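Local coordinates for glutathione transferase (Lolium rigidum, PDB 6ZB6), which probably conjugates glutathione to electrophilic xenobiotics, herbicides among them, as a phi class glutathione transferase linked to multiple-herbicide resistance, at residues I71-L76 and D85-G90; H157-G162 and F167-H172. All coordinates share one frame; numbering follows the deposited sequence.

Contact 1: residues I71-L76 and D85-G90. With NA (sodium ion), chain L.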
loop_
_atom_site.group_PDB
_atom_site.type_symbol
_atom_site.label_atom_id
_atom_site.label_comp_id
_atom_site.label_asym_id
_atom_site.label_seq_id
_atom_site.Cartn_x
_atom_site.Cartn_y
_atom_site.Cartn_z
ATOM N N ILE A 71 10.253 -0.866 -6.589
ATOM C CA ILE A 71 9.572 -0.695 -7.870
ATOM C C ILE A 71 8.888 0.664 -7.935
ATOM O O ILE A 71 8.973 1.375 -8.944
ATOM C CB ILE A 71 8.557 -1.829 -8.101
ATOM C CG1 ILE A 71 9.236 -3.207 -8.144
ATOM C CG2 ILE A 71 7.773 -1.554 -9.383
ATOM C CD1 ILE A 71 8.237 -4.371 -7.927
ATOM N N SER A 72 8.175 1.039 -6.860
ATOM C CA SER A 72 7.389 2.263 -6.891
ATOM C C SER A 72 8.273 3.492 -7.053
ATOM O O SER A 72 7.931 4.410 -7.807
ATOM C CB SER A 72 6.546 2.387 -5.617
ATOM O OG SER A 72 5.599 1.335 -5.532
ATOM N N LYS A 73 9.400 3.544 -6.336
ATOM C CA LYS A 73 10.281 4.700 -6.483
ATOM C C LYS A 73 10.886 4.759 -7.880
ATOM O O LYS A 73 11.064 5.850 -8.439
ATOM C CB LYS A 73 11.369 4.683 -5.404
ATOM C CG LYS A 73 10.808 5.022 -4.018
ATOM C CD LYS A 73 11.912 5.266 -2.987
ATOM C CE LYS A 73 12.562 3.939 -2.588
ATOM N NZ LYS A 73 13.440 4.047 -1.377
ATOM N N TYR A 74 11.193 3.602 -8.474
ATOM C CA TYR A 74 11.687 3.608 -9.850
ATOM C C TYR A 74 10.643 4.191 -10.798
ATOM O O TYR A 74 10.969 4.975 -11.696
ATOM C CB TYR A 74 12.059 2.189 -10.280
ATOM C CG TYR A 74 12.400 2.072 -11.748
ATOM C CD1 TYR A 74 13.694 2.336 -12.200
ATOM C CD2 TYR A 74 11.437 1.706 -12.685
ATOM C CE1 TYR A 74 14.013 2.238 -13.537
ATOM C CE2 TYR A 74 11.752 1.605 -14.037
ATOM C CZ TYR A 74 13.044 1.862 -14.450
ATOM O OH TYR A 74 13.370 1.762 -15.780
ATOM N N VAL A 75 9.379 3.812 -10.612
ATOM C CA VAL A 75 8.302 4.368 -11.432
ATOM C C VAL A 75 8.226 5.881 -11.266
ATOM O O VAL A 75 8.145 6.632 -12.250
ATOM C CB VAL A 75 6.962 3.699 -11.073
ATOM C CG1 VAL A 75 5.800 4.559 -11.563
ATOM C CG2 VAL A 75 6.903 2.303 -11.668
ATOM N N LEU A 76 8.239 6.352 -10.019
ATOM C CA LEU A 76 8.098 7.784 -9.762
ATOM C C LEU A 76 9.239 8.580 -10.377
ATOM O O LEU A 76 9.029 9.692 -10.884
ATOM C CB LEU A 76 8.025 8.032 -8.262
ATOM C CG LEU A 76 6.740 7.469 -7.631
ATOM C CD1 LEU A 76 6.799 7.604 -6.127
ATOM C CD2 LEU A 76 5.499 8.134 -8.216
ATOM N N ASP A 85 5.056 15.482 -7.701
ATOM C CA ASP A 85 6.323 15.296 -6.990
ATOM C C ASP A 85 6.002 14.641 -5.650
ATOM O O ASP A 85 5.750 15.332 -4.659
ATOM C CB ASP A 85 7.058 16.616 -6.813
ATOM C CG ASP A 85 8.442 16.439 -6.203
ATOM O OD1 ASP A 85 8.970 15.298 -6.197
ATOM O OD2 ASP A 85 9.004 17.451 -5.730
ATOM N N LEU A 86 6.003 13.309 -5.628
ATOM C CA LEU A 86 5.685 12.570 -4.412
ATOM C C LEU A 86 6.909 12.269 -3.563
ATOM O O LEU A 86 6.760 11.962 -2.374
ATOM C CB LEU A 86 4.969 11.263 -4.762
ATOM C CG LEU A 86 3.575 11.470 -5.358
ATOM C CD1 LEU A 86 3.005 10.191 -5.945
ATOM C CD2 LEU A 86 2.638 12.032 -4.281
ATOM N N LEU A 87 8.113 12.355 -4.133
ATOM C CA LEU A 87 9.326 12.039 -3.388
ATOM C C LEU A 87 10.050 13.268 -2.855
ATOM O O LEU A 87 10.797 13.148 -1.876
ATOM C CB LEU A 87 10.288 11.224 -4.264
ATOM C CG LEU A 87 9.775 9.827 -4.643
ATOM C CD1 LEU A 87 10.730 9.131 -5.605
ATOM C CD2 LEU A 87 9.538 8.959 -3.408
ATOM N N ARG A 88 9.870 14.429 -3.479
ATOM C CA ARG A 88 10.473 15.675 -3.003
ATOM C C ARG A 88 11.995 15.619 -3.031
ATOM O O ARG A 88 12.668 16.228 -2.196
ATOM C CB ARG A 88 9.974 16.012 -1.596
ATOM C CG ARG A 88 8.480 16.162 -1.550
ATOM C CD ARG A 88 8.167 17.490 -2.190
ATOM N NE ARG A 88 6.809 17.616 -2.683
ATOM C CZ ARG A 88 6.087 18.715 -2.532
ATOM N NH1 ARG A 88 6.601 19.756 -1.890
ATOM N NH2 ARG A 88 4.858 18.772 -3.011
ATOM N N GLU A 89 12.560 14.892 -3.992
ATOM C CA GLU A 89 13.996 14.644 -3.962
ATOM C C GLU A 89 14.821 15.886 -4.290
ATOM O O GLU A 89 16.020 15.916 -3.983
ATOM C CB GLU A 89 14.328 13.483 -4.902
ATOM C CG GLU A 89 13.757 12.181 -4.367
ATOM C CD GLU A 89 14.180 10.949 -5.148
ATOM O OE1 GLU A 89 14.060 10.947 -6.389
ATOM O OE2 GLU A 89 14.609 9.974 -4.504
ATOM N N GLY A 90 14.217 16.916 -4.873
ATOM C CA GLY A 90 14.949 18.158 -5.059
ATOM C C GLY A 90 15.113 19.004 -3.812
ATOM O O GLY A 90 15.857 19.987 -3.839
HETATM NA NA NA L . 8.901 12.769 -6.965
HETATM O O HOH W 1 6.752 11.705 -7.844
HETATM O O HOH W 2 11.176 14.421 -6.620
#
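L76 overlaps L87 along much of its side chain. CB of L76 sits 3.9 Å from CD1 of L87, and CD1 of L76 sits 4.0 Å from CG of L87. The two chains cross obliquely. The second methyl of L76 goes to another leucine: CD2 of L76 stops 4.0 Å from CD1 of L86. Those two chains meet at about a right angle. CG of L76 lies anti to its own carbonyl carbon (chi1 -67°), which, with chi2 near 174°, sets one methyl against each loop leucine. K73, three residues earlier, lends its aliphatic root, and CG of K73 grazes CD2 of L87. Helix 68-78 belongs to the thioredoxin-like N-terminal domain, and 85-90 is part of the linker that runs on to helix 92-127 of the all-helical C-terminal domain. A sodium ion sits on this linker. OD1 of D85 binds it at 2.6 Å, and two waters bind it as well. One water also accepts the N-H of L86, the other that of E89. The ion lies 3.4 Å from CB of L87. OD1 of D85 has a second task. It accepts a hydrogen bond from the backbone N of R88 at 3.0 Å, from above the carboxylate plane, in an Asx motif. NE of R88 turns back to the carbonyl O of D85 in a nearly straight bond (165°). E89 is tied to the helical side by a salt bridge to R77.

Contact 2: residues H157-G162 and F167-H172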
loop_
_atom_site.group_PDB
_atom_site.type_symbol
_atom_site.label_atom_id
_atom_site.label_comp_id
_atom_site.label_asym_id
_atom_site.label_seq_id
_atom_site.Cartn_x
_atom_site.Cartn_y
_atom_site.Cartn_z
ATOM N N HIS A 157 -0.449 19.043 10.276
ATOM C CA HIS A 157 -0.325 19.088 8.827
ATOM C C HIS A 157 -1.419 18.248 8.194
ATOM O O HIS A 157 -1.915 17.288 8.796
ATOM C CB HIS A 157 1.041 18.575 8.349
ATOM C CG HIS A 157 2.201 19.251 9.001
ATOM N ND1 HIS A 157 2.796 18.766 10.146
ATOM C CD2 HIS A 157 2.878 20.376 8.670
ATOM C CE1 HIS A 157 3.790 19.563 10.493
ATOM N NE2 HIS A 157 3.862 20.546 9.613
ATOM N N GLU A 158 -1.780 18.606 6.960
ATOM C CA GLU A 158 -2.801 17.836 6.258
ATOM C C GLU A 158 -2.294 16.458 5.856
ATOM O O GLU A 158 -3.096 15.528 5.702
ATOM C CB GLU A 158 -3.293 18.602 5.028
ATOM C CG GLU A 158 -4.523 19.471 5.312
ATOM C CD GLU A 158 -5.409 19.672 4.093
ATOM O OE1 GLU A 158 -4.908 19.568 2.951
ATOM O OE2 GLU A 158 -6.612 19.937 4.282
ATOM N N TYR A 159 -0.979 16.306 5.674
ATOM C CA TYR A 159 -0.379 15.033 5.301
ATOM C C TYR A 159 0.817 14.753 6.201
ATOM O O TYR A 159 1.238 15.601 6.990
ATOM C CB TYR A 159 0.044 15.027 3.823
ATOM C CG TYR A 159 -1.125 15.176 2.873
ATOM C CD1 TYR A 159 -1.911 14.084 2.532
ATOM C CD2 TYR A 159 -1.453 16.415 2.331
ATOM C CE1 TYR A 159 -2.996 14.220 1.678
ATOM C CE2 TYR A 159 -2.528 16.559 1.474
ATOM C CZ TYR A 159 -3.291 15.456 1.147
ATOM O OH TYR A 159 -4.357 15.589 0.291
ATOM N N LEU A 160 1.402 13.557 6.051
ATOM C CA LEU A 160 2.336 13.090 7.071
ATOM C C LEU A 160 3.677 13.809 7.007
ATOM O O LEU A 160 4.291 14.046 8.053
ATOM C CB LEU A 160 2.536 11.584 6.952
ATOM C CG LEU A 160 1.345 10.725 7.411
ATOM C CD1 LEU A 160 1.691 9.264 7.089
ATOM C CD2 LEU A 160 1.041 10.898 8.893
ATOM N N ALA A 161 4.138 14.184 5.815
ATOM C CA ALA A 161 5.434 14.858 5.704
ATOM C C ALA A 161 5.324 16.377 5.728
ATOM O O ALA A 161 6.355 17.058 5.721
ATOM C CB ALA A 161 6.168 14.413 4.422
ATOM N N GLY A 162 4.113 16.927 5.782
ATOM C CA GLY A 162 3.910 18.356 5.740
ATOM C C GLY A 162 2.636 18.684 4.990
ATOM O O GLY A 162 1.723 17.866 4.903
ATOM N N PHE A 167 4.777 10.253 -1.128
ATOM C CA PHE A 167 5.052 8.822 -1.047
ATOM C C PHE A 167 4.661 8.240 0.307
ATOM O O PHE A 167 4.115 7.135 0.383
ATOM C CB PHE A 167 6.554 8.609 -1.308
ATOM C CG PHE A 167 6.951 7.202 -1.660
ATOM C CD1 PHE A 167 6.387 6.549 -2.740
ATOM C CD2 PHE A 167 7.960 6.554 -0.934
ATOM C CE1 PHE A 167 6.799 5.246 -3.089
ATOM C CE2 PHE A 167 8.386 5.256 -1.272
ATOM C CZ PHE A 167 7.803 4.601 -2.351
ATOM N N ALA A 168 4.968 8.963 1.387
ATOM C CA ALA A 168 4.663 8.459 2.725
ATOM C C ALA A 168 3.174 8.175 2.882
ATOM O O ALA A 168 2.788 7.090 3.333
ATOM C CB ALA A 168 5.129 9.460 3.784
ATOM N N ASP A 169 2.323 9.131 2.495
ATOM C CA ASP A 169 0.875 8.959 2.682
ATOM C C ASP A 169 0.346 7.802 1.847
ATOM O O ASP A 169 -0.344 6.914 2.363
ATOM C CB ASP A 169 0.115 10.235 2.321
ATOM C CG ASP A 169 0.663 11.453 3.015
ATOM O OD1 ASP A 169 0.366 11.631 4.217
ATOM O OD2 ASP A 169 1.396 12.218 2.357
ATOM N N LEU A 170 0.695 7.772 0.556
ATOM C CA LEU A 170 0.089 6.799 -0.345
ATOM C C LEU A 170 0.544 5.375 -0.068
ATOM O O LEU A 170 -0.182 4.436 -0.416
ATOM C CB LEU A 170 0.349 7.197 -1.797
ATOM C CG LEU A 170 -0.157 8.609 -2.129
ATOM C CD1 LEU A 170 -0.043 8.901 -3.625
ATOM C CD2 LEU A 170 -1.609 8.818 -1.653
ATOM N N ASN A 171 1.719 5.181 0.551
ATOM C CA ASN A 171 2.125 3.835 0.945
ATOM C C ASN A 171 1.211 3.228 1.999
ATOM O O ASN A 171 1.214 2.003 2.177
ATOM C CB ASN A 171 3.558 3.850 1.467
ATOM C CG ASN A 171 4.574 3.630 0.355
ATOM O OD1 ASN A 171 4.489 2.645 -0.373
ATOM N ND2 ASN A 171 5.523 4.557 0.207
ATOM N N HIS A 172 0.429 4.054 2.699
ATOM C CA HIS A 172 -0.541 3.594 3.679
ATOM C C HIS A 172 -1.802 3.018 3.050
ATOM O O HIS A 172 -2.573 2.366 3.758
ATOM C CB HIS A 172 -0.924 4.751 4.618
ATOM C CG HIS A 172 0.148 5.110 5.604
ATOM N ND1 HIS A 172 1.259 5.857 5.266
ATOM C CD2 HIS A 172 0.288 4.804 6.915
ATOM C CE1 HIS A 172 2.025 6.009 6.330
ATOM N NE2 HIS A 172 1.458 5.382 7.347
HETATM O O HOH W 3 3.198 13.785 3.121
#
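D169 grips the backbone of L160 through its carboxylate. The N-H of L160 meets the syn lone pair of OD1 of D169 at 2.9 Å, with an angle of 158° at the hydrogen. The arrangement is consistent with the S-x-x-D N-capping box known at this helix in glutathione transferases: OD2 of D169 accepts a hydrogen bond from the backbone N of S166, while OG of S166 pairs with N of A168. CG of D169 is anti to its carbonyl carbon (chi1 -52°), which carries the carboxylate back past the helix start to the loop 157-162. Both oxygens are well used. OD1 also accepts a hydrogen bond from NE1 of W197, and a water bridges OD2 to the N of A161. Y159 and D169 cross at about a right angle. CB of Y159 lies 3.4 Å from OD1 of D169. That oxygen sits at the edge of the tyrosine ring, in its plane, and ring and carboxylate are turned 69° apart. The L160 side chain runs alongside D169 but points the other way, its CG 3.5 Å from OD1 of D169, and ends at H172. The imidazole is held at both nitrogens, which fixes its rotation. NE2 of H172 pairs with OH of Y150, and ND1 of H172 donates to O of A168 at 2.8 Å, nearly in the ring plane. Between these nitrogens, CE1 of H172 meets CD1 of L160 at 3.4 Å.

In the fold
The two contacts follow one another along the chain, with centres 13 Å apart. F167 joins them. Its backbone N is 2.9 Å from O of L86, a probable hydrogen bond between the linker and the start of helix 167-170. Its ring enters contact 1, with CD1 of F167 3.6 Å from CD1 of L76 and CZ of F167 3.5 Å from CG of K73. The N-terminal domain helix, the linker and the C-terminal domain thus meet at one phenylalanine. Neither contact reaches the bound S-(p-nitrobenzyl)glutathione: the side chain of K73 is about 11 Å from it, that of H172 about 14 Å.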